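Local coordinates for protein leucine--tRNA ligase (Agrobacterium radiobacter, PDB 5AH5) that probably joins L-leucine to its cognate tRNA at the expense of ATP, as a class I aminoacyl-tRNA synthetase, at residues K32-E37 with A518-Y523; A61-A66 with E739-I744; S70-M75 with W119-A124; I540-H545 with F552-V557. All blocks are in the same frame, centred on the assembly; numbering follows the deposited sequence.

In the fold
Contacts 1, 3 and 4 all reach the four-stranded parallel sheet of the class I catalytic domain. Its order is 70-72, 32-37, 520-524, 556-560. Contact 1 pairs the two central strands, about 11 Å from contact 3 and 13 Å from contact 4, centre to centre. Contact 3 lies at one outer strand and contact 4 at the other, with centres 20 Å apart. Contact 2 ties helix 48-66, which packs on this sheet, to a loop of the anticodon-binding domain. Along the chain, contact 1 encloses contact 3, closes before contact 4 opens and alternates with contact 2, which spans contacts 3 and 4. The two halves of the catalytic domain, separated by the editing domain, thus meet in one sheet.

Contact 1: residues K32-E37 with A518-Y523; sequences KFYVLE and APADVY
Leu36 and Tyr523 meet on the tightly packed side of this parallel strand pair. Leu36 CD2 lies 3.5 Å from Tyr523 CD1, and the Ala520 methyl fills in beside it. Ala520 CB also sits over one face of the Tyr34 ring. On the opposite face of the sheet Val35 CG2 and Val522 CG1 meet beneath helix 48-66. Backbone bonds hold the register: Leu36 N gives to Val522 O at 3.0 Å, while the return bond from Val522 N to Tyr34 O is weak.

The other end is polar and more open to solvent. Asp521 OD2 accepts two bonds. Tyr34 N reaches the anti lone pair of Asp521 OD2 at 2.8 Å in a nearly straight bond (174°). Lys32 and Asp521 reach toward each other tip to tip, and Lys32 NZ meets Asp521 OD2 on its syn side, somewhat out of the carboxylate plane, in a 3.0 Å salt bridge. A water joins Asp521 OD1 to Lys32 O. The Phe33 ring, with CG anti to the backbone N (chi1 -162°), stacks on the carboxylate with planes 6° apart.

This is the core of the Rossmann-like fold of class I synthetases. Tyr523 belongs to the pocket of the bound leucyl-sulfamoyl adenosine, and its OH bonds to Tyr496 and His533. The double grip on OD2 probably favours a charged Asp521 carboxylate and holds the turn at Asp521 against strand 32-37.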
# COMPACT_ATOMS: atom_id res chain seq x y z
N LYS B 32 4.41 -9.24 -19.46
CA LYS B 32 5.12 -8.86 -18.23
C LYS B 32 4.07 -8.83 -17.12
O LYS B 32 2.91 -8.47 -17.35
CB LYS B 32 5.77 -7.49 -18.37
CG LYS B 32 4.80 -6.28 -18.44
CD LYS B 32 4.51 -5.69 -17.03
CE LYS B 32 3.72 -4.39 -17.11
NZ LYS B 32 3.37 -3.95 -15.73
N PHE B 33 4.48 -9.16 -15.94
CA PHE B 33 3.65 -8.95 -14.77
C PHE B 33 4.55 -8.67 -13.57
O PHE B 33 5.38 -9.45 -13.26
CB PHE B 33 2.83 -10.20 -14.49
CG PHE B 33 1.65 -9.94 -13.59
CD1 PHE B 33 0.52 -9.31 -14.07
CD2 PHE B 33 1.68 -10.32 -12.27
CE1 PHE B 33 -0.56 -9.06 -13.23
CE2 PHE B 33 0.58 -10.09 -11.44
CZ PHE B 33 -0.52 -9.46 -11.89
N TYR B 34 4.30 -7.59 -12.89
CA TYR B 34 5.06 -7.14 -11.73
C TYR B 34 4.15 -7.14 -10.49
O TYR B 34 3.33 -6.28 -10.34
CB TYR B 34 5.56 -5.72 -12.01
CG TYR B 34 6.60 -5.12 -11.04
CD1 TYR B 34 7.18 -5.87 -10.04
CD2 TYR B 34 7.03 -3.81 -11.19
CE1 TYR B 34 8.12 -5.30 -9.18
CE2 TYR B 34 7.99 -3.23 -10.35
CZ TYR B 34 8.54 -4.00 -9.38
OH TYR B 34 9.44 -3.45 -8.53
N VAL B 35 4.36 -8.09 -9.62
CA VAL B 35 3.63 -8.15 -8.37
C VAL B 35 4.63 -7.91 -7.25
O VAL B 35 5.62 -8.56 -7.21
CB VAL B 35 2.95 -9.51 -8.15
CG1 VAL B 35 3.80 -10.70 -8.53
CG2 VAL B 35 2.48 -9.66 -6.70
N LEU B 36 4.34 -7.01 -6.33
CA LEU B 36 5.17 -6.90 -5.14
C LEU B 36 4.36 -6.56 -3.94
O LEU B 36 3.19 -6.24 -4.07
CB LEU B 36 6.26 -5.85 -5.36
CG LEU B 36 6.06 -4.35 -5.24
CD1 LEU B 36 7.41 -3.66 -5.25
CD2 LEU B 36 5.24 -3.84 -6.35
N GLU B 37 5.02 -6.63 -2.80
CA GLU B 37 4.45 -6.39 -1.51
C GLU B 37 5.33 -5.35 -0.82
O GLU B 37 6.51 -5.14 -1.19
CB GLU B 37 4.54 -7.62 -0.65
CG GLU B 37 3.89 -8.89 -1.17
CD GLU B 37 4.87 -9.84 -1.75
OE1 GLU B 37 6.05 -9.84 -1.31
OE2 GLU B 37 4.45 -10.65 -2.65
N ALA B 518 7.23 -1.95 -15.11
CA ALA B 518 6.41 -1.11 -14.28
C ALA B 518 5.49 -0.26 -15.18
O ALA B 518 5.81 -0.13 -16.32
CB ALA B 518 7.34 -0.20 -13.44
N PRO B 519 4.41 0.35 -14.68
CA PRO B 519 3.99 0.32 -13.27
C PRO B 519 3.72 -1.05 -12.70
O PRO B 519 3.46 -1.98 -13.46
CB PRO B 519 2.74 1.17 -13.24
CG PRO B 519 2.34 1.36 -14.63
CD PRO B 519 3.57 1.25 -15.47
N ALA B 520 3.87 -1.20 -11.39
CA ALA B 520 3.58 -2.50 -10.79
C ALA B 520 2.09 -2.85 -11.03
O ALA B 520 1.26 -2.03 -10.90
CB ALA B 520 3.88 -2.50 -9.31
N ASP B 521 1.81 -4.04 -11.45
CA ASP B 521 0.41 -4.44 -11.66
C ASP B 521 -0.32 -4.58 -10.33
O ASP B 521 -1.45 -4.18 -10.21
CB ASP B 521 0.38 -5.77 -12.40
CG ASP B 521 1.04 -5.65 -13.78
OD1 ASP B 521 0.37 -5.16 -14.71
OD2 ASP B 521 2.25 -5.96 -13.88
N VAL B 522 0.31 -5.23 -9.38
CA VAL B 522 -0.30 -5.51 -8.09
C VAL B 522 0.71 -5.10 -7.00
O VAL B 522 1.86 -5.47 -7.08
CB VAL B 522 -0.67 -6.98 -8.02
CG1 VAL B 522 -1.08 -7.38 -6.64
CG2 VAL B 522 -1.81 -7.33 -9.05
N TYR B 523 0.25 -4.30 -6.04
CA TYR B 523 0.98 -3.94 -4.83
C TYR B 523 0.16 -4.28 -3.59
O TYR B 523 -0.96 -3.82 -3.45
CB TYR B 523 1.23 -2.46 -4.83
CG TYR B 523 2.31 -2.00 -3.85
CD1 TYR B 523 3.45 -2.76 -3.59
CD2 TYR B 523 2.27 -0.74 -3.32
CE1 TYR B 523 4.52 -2.28 -2.77
CE2 TYR B 523 3.30 -0.27 -2.47
CZ TYR B 523 4.43 -1.06 -2.21
OH TYR B 523 5.49 -0.57 -1.41
O HOH W 1 0.62 -7.04 -17.02

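Contact 2: residues A61-A66 with E739-I744; sequences ARMQIA and EPWPTI
Met63 and Trp741 make the most unusual feature here: a methionine CH2 seated over the middle of an indole six-membered ring, with its sulfur set obliquely beside it. Met63 CG stands 3.6 Å from the centroid of that Trp741 ring and only 6° off the ring normal. This CH-pi contact comes with a Met-aromatic one, with Met63 SD 3.7 Å from Trp741 CZ2. Met63 CG is anti to the backbone N (chi1 -167°), which carries it out from the helix to the ring.

The contact joins the C-terminal end of helix 48-66, in the Rossmann-like catalytic domain, to an irregular loop of the anticodon-binding domain. The indole is held between two partners. Met63 takes one face, and Pro742 CD lies toward the rim of the other. Ala66 CB packs against Trp741 CB at 3.7 Å. The ring N-H turns to Thr670 OG1 of helix 653-674, which probably helps to fix the rotation of the indole. Helix 701-715 adds Leu714 to the surroundings of the ring. Arg713 of the same helix bonds to Pro740 O, so the loop is gripped from its own side as well.

A single hydrogen bond crosses between the segments. It uses a carbonyl at the last turn of the helix. Pro740 CA also approaches this oxygen, at 3.4 Å from Ala66 O, as a C-H donor. The hydrogen bond itself runs from Trp741 N to Ala66 O at 2.8 Å, with the donor well above the carbonyl plane, 57° out of it.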
# COMPACT_ATOMS: atom_id res chain seq x y z
N ALA B 61 1.78 -14.85 -7.74
CA ALA B 61 2.91 -14.93 -8.65
C ALA B 61 3.01 -16.35 -9.25
O ALA B 61 3.23 -16.46 -10.43
CB ALA B 61 4.22 -14.59 -7.93
N ARG B 62 2.89 -17.39 -8.44
CA ARG B 62 2.99 -18.73 -8.92
C ARG B 62 1.91 -19.05 -9.99
O ARG B 62 2.19 -19.72 -10.95
CB ARG B 62 2.80 -19.71 -7.75
CG ARG B 62 4.05 -19.85 -6.90
CD ARG B 62 3.76 -20.71 -5.70
NE ARG B 62 4.89 -20.86 -4.83
CZ ARG B 62 5.81 -21.82 -4.88
NH1 ARG B 62 5.81 -22.76 -5.80
NH2 ARG B 62 6.78 -21.82 -3.97
N MET B 63 0.72 -18.50 -9.81
CA MET B 63 -0.32 -18.70 -10.77
C MET B 63 0.07 -17.96 -12.05
O MET B 63 -0.13 -18.50 -13.14
CB MET B 63 -1.69 -18.19 -10.30
CG MET B 63 -2.75 -18.72 -11.23
SD MET B 63 -4.34 -18.10 -10.84
CE MET B 63 -4.46 -16.38 -11.26
N GLN B 64 0.53 -16.72 -11.93
CA GLN B 64 0.79 -15.92 -13.12
C GLN B 64 1.96 -16.50 -13.88
O GLN B 64 1.93 -16.52 -15.09
CB GLN B 64 1.03 -14.46 -12.83
CG GLN B 64 -0.12 -13.74 -12.19
CD GLN B 64 -1.31 -13.64 -13.12
OE1 GLN B 64 -1.92 -14.65 -13.44
NE2 GLN B 64 -1.67 -12.44 -13.50
N ILE B 65 2.90 -17.07 -13.18
CA ILE B 65 3.94 -17.82 -13.86
C ILE B 65 3.41 -19.03 -14.65
O ILE B 65 3.79 -19.25 -15.80
CB ILE B 65 5.01 -18.28 -12.88
CG1 ILE B 65 5.80 -17.05 -12.36
CG2 ILE B 65 5.91 -19.34 -13.51
CD1 ILE B 65 6.73 -17.32 -11.21
N ALA B 66 2.62 -19.86 -14.01
CA ALA B 66 1.94 -20.96 -14.71
C ALA B 66 1.13 -20.52 -15.90
O ALA B 66 1.01 -21.29 -16.85
CB ALA B 66 1.09 -21.80 -13.77
N GLU B 739 4.37 -26.29 -14.81
CA GLU B 739 3.40 -26.84 -15.77
C GLU B 739 2.52 -25.66 -16.18
O GLU B 739 2.22 -24.83 -15.36
CB GLU B 739 2.64 -27.97 -15.10
CG GLU B 739 1.77 -28.82 -15.99
CD GLU B 739 2.54 -29.68 -17.00
OE1 GLU B 739 3.60 -30.25 -16.69
OE2 GLU B 739 2.00 -29.83 -18.11
N PRO B 740 2.18 -25.52 -17.48
CA PRO B 740 1.18 -24.52 -17.85
C PRO B 740 -0.12 -24.62 -16.99
O PRO B 740 -0.56 -25.73 -16.61
CB PRO B 740 0.89 -24.78 -19.34
CG PRO B 740 1.88 -25.78 -19.78
CD PRO B 740 2.53 -26.43 -18.58
N TRP B 741 -0.68 -23.47 -16.66
CA TRP B 741 -1.84 -23.40 -15.81
C TRP B 741 -3.04 -24.03 -16.59
O TRP B 741 -3.13 -23.87 -17.79
CB TRP B 741 -2.15 -21.97 -15.51
CG TRP B 741 -3.33 -21.72 -14.60
CD1 TRP B 741 -4.50 -21.11 -14.94
CD2 TRP B 741 -3.39 -21.95 -13.17
NE1 TRP B 741 -5.30 -20.99 -13.83
CE2 TRP B 741 -4.66 -21.54 -12.74
CE3 TRP B 741 -2.53 -22.55 -12.24
CZ2 TRP B 741 -5.07 -21.64 -11.40
CZ3 TRP B 741 -2.96 -22.68 -10.90
CH2 TRP B 741 -4.22 -22.22 -10.50
N PRO B 742 -3.95 -24.72 -15.89
CA PRO B 742 -5.06 -25.30 -16.65
C PRO B 742 -5.93 -24.26 -17.30
O PRO B 742 -6.12 -23.13 -16.77
CB PRO B 742 -5.87 -26.03 -15.58
CG PRO B 742 -4.97 -26.20 -14.43
CD PRO B 742 -4.00 -25.06 -14.47
N THR B 743 -6.50 -24.66 -18.43
CA THR B 743 -7.49 -23.85 -19.14
C THR B 743 -8.84 -24.59 -19.25
O THR B 743 -8.87 -25.80 -19.35
CB THR B 743 -6.97 -23.51 -20.55
OG1 THR B 743 -6.74 -24.72 -21.27
CG2 THR B 743 -5.62 -22.75 -20.46
N ILE B 744 -9.93 -23.83 -19.24
CA ILE B 744 -11.25 -24.40 -19.38
C ILE B 744 -11.38 -25.14 -20.74
O ILE B 744 -11.09 -24.58 -21.78
CB ILE B 744 -12.32 -23.34 -19.24
CG1 ILE B 744 -12.40 -22.89 -17.79
CG2 ILE B 744 -13.68 -23.90 -19.65
CD1 ILE B 744 -13.20 -21.61 -17.59

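Contact 3: residues S70-M75 with W119-A124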
# COMPACT_ATOMS: atom_id res chain seq x y z
N SER B 70 5.69 -13.36 -17.80
CA SER B 70 7.07 -13.13 -17.32
C SER B 70 6.98 -12.22 -16.07
O SER B 70 6.71 -11.02 -16.18
CB SER B 70 7.93 -12.47 -18.39
OG SER B 70 9.27 -12.37 -17.91
N VAL B 71 7.11 -12.84 -14.92
CA VAL B 71 6.70 -12.23 -13.64
C VAL B 71 7.99 -11.73 -12.87
O VAL B 71 8.92 -12.51 -12.69
CB VAL B 71 5.98 -13.31 -12.79
CG1 VAL B 71 5.73 -12.81 -11.37
CG2 VAL B 71 4.62 -13.72 -13.44
N LEU B 72 8.02 -10.48 -12.49
CA LEU B 72 8.95 -9.97 -11.51
C LEU B 72 8.25 -10.01 -10.14
O LEU B 72 7.31 -9.29 -9.93
CB LEU B 72 9.38 -8.55 -11.85
CG LEU B 72 10.34 -7.87 -10.82
CD1 LEU B 72 11.45 -8.79 -10.46
CD2 LEU B 72 10.90 -6.55 -11.33
N HIS B 73 8.68 -10.89 -9.25
CA HIS B 73 8.24 -10.89 -7.88
C HIS B 73 9.49 -10.77 -6.96
O HIS B 73 10.08 -11.75 -6.61
CB HIS B 73 7.60 -12.19 -7.59
CG HIS B 73 6.93 -12.27 -6.27
ND1 HIS B 73 6.85 -13.45 -5.58
CD2 HIS B 73 6.23 -11.36 -5.55
CE1 HIS B 73 6.21 -13.27 -4.45
NE2 HIS B 73 5.80 -12.01 -4.41
N PRO B 74 9.81 -9.58 -6.49
CA PRO B 74 11.12 -9.37 -5.86
C PRO B 74 10.94 -9.07 -4.40
O PRO B 74 9.85 -8.75 -3.98
CB PRO B 74 11.58 -8.09 -6.57
CG PRO B 74 10.35 -7.27 -6.63
CD PRO B 74 9.21 -8.28 -6.88
N MET B 75 12.03 -9.07 -3.65
CA MET B 75 12.00 -8.79 -2.22
C MET B 75 13.37 -8.16 -1.84
O MET B 75 14.44 -8.45 -2.40
CB MET B 75 11.75 -10.07 -1.38
CG MET B 75 11.81 -9.88 0.17
SD MET B 75 10.75 -8.59 0.77
CE MET B 75 9.12 -9.27 0.26
N TRP B 119 15.43 -13.46 -6.31
CA TRP B 119 16.54 -13.04 -5.39
C TRP B 119 17.70 -12.36 -6.10
O TRP B 119 18.41 -11.59 -5.47
CB TRP B 119 17.04 -14.23 -4.61
CG TRP B 119 16.07 -14.73 -3.58
CD1 TRP B 119 15.59 -16.00 -3.47
CD2 TRP B 119 15.55 -14.01 -2.44
NE1 TRP B 119 14.76 -16.09 -2.41
CE2 TRP B 119 14.72 -14.90 -1.75
CE3 TRP B 119 15.71 -12.69 -1.96
CZ2 TRP B 119 14.02 -14.54 -0.60
CZ3 TRP B 119 15.01 -12.32 -0.85
CH2 TRP B 119 14.15 -13.25 -0.17
N ALA B 120 17.81 -12.50 -7.41
CA ALA B 120 18.82 -11.76 -8.19
C ALA B 120 18.49 -10.33 -8.19
O ALA B 120 19.34 -9.52 -8.50
CB ALA B 120 18.90 -12.23 -9.64
N ASN B 121 17.23 -10.02 -7.90
CA ASN B 121 16.76 -8.66 -7.85
C ASN B 121 16.72 -8.10 -6.42
O ASN B 121 16.25 -7.02 -6.25
CB ASN B 121 15.36 -8.58 -8.55
CG ASN B 121 15.47 -8.88 -10.03
OD1 ASN B 121 15.42 -10.02 -10.39
ND2 ASN B 121 15.78 -7.87 -10.86
N GLU B 122 17.20 -8.83 -5.44
CA GLU B 122 17.22 -8.32 -4.08
C GLU B 122 18.01 -7.02 -3.92
O GLU B 122 18.98 -6.78 -4.64
CB GLU B 122 17.82 -9.41 -3.18
CG GLU B 122 17.94 -9.13 -1.67
CD GLU B 122 18.61 -10.28 -0.95
OE1 GLU B 122 19.09 -11.24 -1.60
OE2 GLU B 122 18.62 -10.31 0.31
N LEU B 123 17.56 -6.17 -3.02
CA LEU B 123 18.28 -4.97 -2.63
C LEU B 123 18.12 -4.70 -1.15
O LEU B 123 17.28 -5.30 -0.46
CB LEU B 123 17.84 -3.74 -3.42
CG LEU B 123 16.35 -3.39 -3.39
CD1 LEU B 123 15.97 -2.62 -2.09
CD2 LEU B 123 15.92 -2.54 -4.56
N ALA B 124 18.96 -3.80 -0.66
CA ALA B 124 18.86 -3.36 0.73
C ALA B 124 19.12 -1.87 0.70
O ALA B 124 20.12 -1.46 0.13
CB ALA B 124 19.88 -4.10 1.53
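Met75 and Trp119 lie side by side, their side chains pointing the same way. Met75 CB is 4.0 Å from Trp119 CZ3, and Met75 CG is close to the neighbouring ring atom CH2. CB approaches the indole obliquely. Met75 CG is anti to the backbone N (chi1 175°), and the chain then folds at its next two torsions.

The backbones come closest just beyond this pair. Glu122 CA donates a C-H to Met75 O at 3.3 Å, with 148° at the hydrogen. Glu122 CB and CG also lie near that oxygen. No conventional hydrogen bond links the two segments. Toward the strand, Leu72 CD1 touches the amide carbon of Asn121, with Leu72 CD1 to Asn121 CG at 4.0 Å. Pro74 CB meets Asn121 CB at 4.3 Å.

A second shell sets these groups. Asn121 OD1 bonds to Ser118 OG and its ND2 to Tyr500 O, so both ends of the amide are held. Glu122 is pinned between Lys107, through a salt bridge, and the ring N-H of Trp77. The Trp119 ring meets Tyr117 edge-to-face and also rests on helix 95-112, at Met110 and Met111. Within the loop, Glu122 N bonds to Trp119 O and closes a turn.

The contact joins the end of outer strand 70-72 of the catalytic sheet to the loop between helices 95-112 and 128-143. Its own chemistry is mostly van der Waals. The polar ends of Asn121 and Glu122 turn to other partners, so the orientation of these two side chains is probably set by the second shell, not by bonds across the contact.

Contact 4: residues I540-H545 with F552-V557; sequences ITKVLH and FDEPFV
Lys542 carries the ionic part of this contact. Lys542 NZ forms salt bridges with Asp553 OD2 at 2.9 Å and Glu554 OE2 at 2.8 Å. It meets both carboxylates from above their planes, 63° out for Asp553 and 47° out for Glu554. A third bond runs from Lys542 NZ to Asp553 O at 2.9 Å. The chain bends at its last torsion (chi4 -52°), which places NZ among these oxygens. Asp203 adds another acid to Lys542, and Arg538 a second base to Glu554.

A His-carboxylate hydrogen bond adds to the network. His545 ND1 donates to Asp553 OD1 at 2.6 Å, in the ring plane of the histidine. Asp553 thus bridges two helix residues with its two oxygens. Lys542 probably favours its ionised form, while the nearby Asp203 carboxylate would work against it.

Van der Waals contact comes from Thr541. Thr541 CG2 lies 4.0 Å from Phe552 CE2, and Thr541 OG1, hydrogen-bonded to Ser537 O, sits 3.6 Å from Pro555 CB.

The contact lies within a beta-alpha-beta unit of the Rossmann-like fold. Helix 533-546 follows strand 520-524, and the segment 552-557 leads into the parallel outer strand 556-560. Helix 197-202 flanks Lys542, while helix 128-143 packs on Val543 and Leu544.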
# COMPACT_ATOMS: atom_id res chain seq x y z
N ILE B 540 7.02 10.79 -5.83
CA ILE B 540 8.38 10.65 -6.39
C ILE B 540 8.27 10.05 -7.78
O ILE B 540 9.12 10.34 -8.64
CB ILE B 540 9.34 9.92 -5.41
CG1 ILE B 540 9.71 10.86 -4.26
CG2 ILE B 540 10.60 9.36 -6.04
CD1 ILE B 540 10.38 12.14 -4.66
N THR B 541 7.20 9.28 -8.04
CA THR B 541 7.00 8.70 -9.38
C THR B 541 6.73 9.80 -10.41
O THR B 541 7.33 9.83 -11.48
CB THR B 541 5.96 7.58 -9.33
OG1 THR B 541 6.48 6.52 -8.49
CG2 THR B 541 5.66 7.01 -10.76
N LYS B 542 5.92 10.76 -10.02
CA LYS B 542 5.63 11.90 -10.89
C LYS B 542 6.87 12.75 -11.12
O LYS B 542 7.14 13.18 -12.22
CB LYS B 542 4.49 12.71 -10.26
CG LYS B 542 3.19 11.88 -10.14
CD LYS B 542 2.01 12.70 -9.74
CE LYS B 542 0.74 11.87 -9.52
NZ LYS B 542 0.40 10.97 -10.67
N VAL B 543 7.62 12.99 -10.07
CA VAL B 543 8.87 13.74 -10.18
C VAL B 543 9.80 13.02 -11.17
O VAL B 543 10.26 13.65 -12.10
CB VAL B 543 9.55 13.94 -8.79
CG1 VAL B 543 10.95 14.52 -8.97
CG2 VAL B 543 8.73 14.87 -7.95
N LEU B 544 10.02 11.72 -10.98
CA LEU B 544 10.92 11.00 -11.84
C LEU B 544 10.41 10.88 -13.27
O LEU B 544 11.21 10.83 -14.22
CB LEU B 544 11.27 9.59 -11.26
CG LEU B 544 11.96 9.58 -9.89
CD1 LEU B 544 12.00 8.16 -9.30
CD2 LEU B 544 13.37 10.17 -9.98
N HIS B 545 9.09 10.83 -13.42
CA HIS B 545 8.45 10.88 -14.73
C HIS B 545 8.81 12.20 -15.41
O HIS B 545 9.52 12.22 -16.43
CB HIS B 545 6.93 10.71 -14.58
CG HIS B 545 6.15 10.80 -15.85
ND1 HIS B 545 4.82 11.16 -15.87
CD2 HIS B 545 6.49 10.59 -17.14
CE1 HIS B 545 4.38 11.15 -17.12
NE2 HIS B 545 5.37 10.80 -17.90
N PHE B 552 5.87 6.60 -17.04
CA PHE B 552 4.55 6.40 -16.41
C PHE B 552 4.48 7.28 -15.19
O PHE B 552 5.51 7.72 -14.67
CB PHE B 552 4.30 4.91 -16.08
CG PHE B 552 5.37 4.30 -15.25
CD1 PHE B 552 6.52 3.78 -15.84
CD2 PHE B 552 5.27 4.32 -13.86
CE1 PHE B 552 7.51 3.21 -15.07
CE2 PHE B 552 6.29 3.81 -13.09
CZ PHE B 552 7.42 3.25 -13.69
N ASP B 553 3.27 7.53 -14.74
CA ASP B 553 2.98 8.61 -13.82
C ASP B 553 2.45 8.12 -12.50
O ASP B 553 2.21 8.92 -11.60
CB ASP B 553 1.93 9.54 -14.48
CG ASP B 553 1.98 10.96 -13.96
OD1 ASP B 553 3.08 11.56 -14.04
OD2 ASP B 553 0.97 11.49 -13.50
N GLU B 554 2.22 6.81 -12.38
CA GLU B 554 1.65 6.24 -11.16
C GLU B 554 2.33 4.95 -10.93
O GLU B 554 2.47 4.20 -11.87
CB GLU B 554 0.13 5.97 -11.26
CG GLU B 554 -0.68 7.24 -11.12
CD GLU B 554 -0.80 7.77 -9.69
OE1 GLU B 554 -0.59 7.02 -8.68
OE2 GLU B 554 -1.15 8.95 -9.56
N PRO B 555 2.79 4.69 -9.68
CA PRO B 555 3.61 3.52 -9.44
C PRO B 555 2.89 2.21 -9.43
O PRO B 555 3.52 1.20 -9.72
CB PRO B 555 4.16 3.77 -8.02
CG PRO B 555 3.16 4.69 -7.41
CD PRO B 555 2.79 5.58 -8.53
N PHE B 556 1.64 2.20 -8.94
CA PHE B 556 0.97 0.94 -8.60
C PHE B 556 -0.47 0.93 -9.22
O PHE B 556 -1.27 1.82 -8.97
CB PHE B 556 0.91 0.74 -7.08
CG PHE B 556 2.21 1.05 -6.34
CD1 PHE B 556 3.33 0.28 -6.53
CD2 PHE B 556 2.25 2.06 -5.35
CE1 PHE B 556 4.52 0.57 -5.83
CE2 PHE B 556 3.42 2.31 -4.63
CZ PHE B 556 4.57 1.59 -4.92
N VAL B 557 -0.74 -0.02 -10.09
CA VAL B 557 -2.04 -0.05 -10.78
C VAL B 557 -3.15 -0.45 -9.80
O VAL B 557 -4.06 0.30 -9.56
CB VAL B 557 -2.02 -0.97 -12.02
CG1 VAL B 557 -3.44 -1.12 -12.65
CG2 VAL B 557 -1.10 -0.39 -13.06